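Local coordinates for uncharacterized protein (Enterococcus faecalis, PDB 3B48) that probably serves as the phosphoryl-donor subunit of a dihydroxyacetone kinase complex, passing the phosphoryl group of phosphoenolpyruvate towards dihydroxyacetone through a histidine relay, at residues A76-S79 with S80-F84. Numbering follows the deposited sequence.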
loop_
_atom_site.group_PDB
_atom_site.type_symbol
_atom_site.label_atom_id
_atom_site.label_comp_id
_atom_site.label_asym_id
_atom_site.label_seq_id
_atom_site.Cartn_x
_atom_site.Cartn_y
_atom_site.Cartn_z
ATOM N N ALA B 76 7.886 9.889 -4.717
ATOM C CA ALA B 76 8.441 8.727 -4.062
ATOM C C ALA B 76 9.175 7.857 -5.083
ATOM O O ALA B 76 10.310 7.427 -4.849
ATOM C CB ALA B 76 7.357 7.946 -3.349
ATOM N N VAL B 77 8.536 7.632 -6.222
ATOM C CA VAL B 77 9.087 6.822 -7.301
ATOM C C VAL B 77 10.335 7.492 -7.852
ATOM O O VAL B 77 11.387 6.847 -7.978
ATOM C CB VAL B 77 8.015 6.576 -8.431
ATOM C CG1 VAL B 77 8.621 5.899 -9.673
ATOM C CG2 VAL B 77 6.870 5.724 -7.882
ATOM N N LEU B 78 10.205 8.780 -8.178
ATOM C CA LEU B 78 11.328 9.582 -8.648
ATOM C C LEU B 78 12.493 9.582 -7.643
ATOM O O LEU B 78 13.659 9.366 -8.039
ATOM C CB LEU B 78 10.892 11.014 -8.995
ATOM C CG LEU B 78 12.035 11.883 -9.537
ATOM C CD1 LEU B 78 12.512 11.405 -10.920
ATOM C CD2 LEU B 78 11.653 13.356 -9.596
ATOM N N SER B 79 12.186 9.804 -6.363
ATOM C CA SER B 79 13.205 9.826 -5.292
ATOM C C SER B 79 13.970 8.497 -5.150
ATOM O O SER B 79 15.172 8.483 -4.853
ATOM C CB SER B 79 12.562 10.248 -3.962
ATOM O OG SER B 79 13.300 9.793 -2.846
ATOM N N SER B 80 13.266 7.388 -5.362
ATOM C CA SER B 80 13.879 6.058 -5.413
ATOM C C SER B 80 14.807 5.839 -6.620
ATOM O O SER B 80 15.791 5.107 -6.512
ATOM C CB SER B 80 12.779 5.007 -5.466
ATOM O OG SER B 80 12.110 5.011 -4.250
ATOM N N GLU B 81 14.473 6.466 -7.752
ATOM C CA GLU B 81 15.282 6.370 -8.970
ATOM C C GLU B 81 16.501 7.280 -8.915
ATOM O O GLU B 81 17.590 6.879 -9.334
ATOM C CB GLU B 81 14.463 6.663 -10.257
ATOM C CG GLU B 81 13.279 5.713 -10.475
ATOM C CD GLU B 81 12.229 6.181 -11.513
ATOM O OE1 GLU B 81 12.225 7.349 -11.970
ATOM O OE2 GLU B 81 11.383 5.349 -11.871
ATOM N N LEU B 82 16.302 8.506 -8.422
ATOM C CA LEU B 82 17.401 9.483 -8.288
ATOM C C LEU B 82 18.458 9.087 -7.249
ATOM O O LEU B 82 19.623 9.452 -7.384
ATOM C CB LEU B 82 16.875 10.871 -7.945
ATOM C CG LEU B 82 15.912 11.625 -8.873
ATOM C CD1 LEU B 82 15.383 12.837 -8.143
ATOM C CD2 LEU B 82 16.577 12.035 -10.197
ATOM N N ALA B 83 18.046 8.340 -6.231
ATOM C CA ALA B 83 18.941 7.867 -5.186
ATOM C C ALA B 83 19.938 6.883 -5.738
ATOM O O ALA B 83 21.111 6.925 -5.378
ATOM C CB ALA B 83 18.142 7.223 -4.031
ATOM N N PHE B 84 19.460 6.004 -6.610
ATOM C CA PHE B 84 20.290 4.999 -7.258
ATOM C C PHE B 84 21.500 5.630 -7.953
ATOM O O PHE B 84 22.649 5.299 -7.637
ATOM C CB PHE B 84 19.456 4.175 -8.248
ATOM C CG PHE B 84 20.262 3.217 -9.075
ATOM C CD1 PHE B 84 20.609 1.970 -8.576
ATOM C CD2 PHE B 84 20.689 3.567 -10.368
ATOM C CE1 PHE B 84 21.352 1.081 -9.362
ATOM C CE2 PHE B 84 21.455 2.699 -11.127
ATOM C CZ PHE B 84 21.774 1.453 -10.628
#
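Two successive turns of the amphipathic helix 75-84 meet here, Ala76 with Ser80 on the buried face and Leu78 with Leu82 on the exposed one. The main chain makes i to i+4 bonds, among them Leu82 N to Leu78 O at 2.8 Å, the straightest of the set, with an N-H...O angle of 166°. Ala76 O accepts two donors from opposite faces of its carbonyl plane: Ser80 N at 3.0 Å and Ser80 OG at 3.1 Å. Serine suits this place because its hydroxyl, turned back beside its own backbone N (chi1 -68°), can bond within the helix while its small bulk packs against Ile69, Ala71, Ile54 and Leu97. Ala76 and Ala83, smaller still, are buried on the same face, Ala76 on Ala71 and Ala83 on Ile55 and Tyr95. On the outer face Leu78 CG meets Leu82 CD1 at 3.7 Å, and the two branched side chains cross at an angle, each probably covering a little of the other's apolar surface. Val77 and Glu81 run alongside one another, with Val77 CG1 3.6 Å from Glu81 OE2. With CG set beside its own backbone N, Glu81 lies along the preceding turn and extends from there toward Val77; Glu81 CG is 3.3 Å from Val77 O. Its OE2 accepts a hydrogen bond from NE1 of Trp134 of the second subunit, which also packs on Val77 and Ser80, so this edge helps join the dimer. The pattern is that of an amphipathic helix packed beside the parallel sheet of an alpha/beta fold, here in the EIIA-man family.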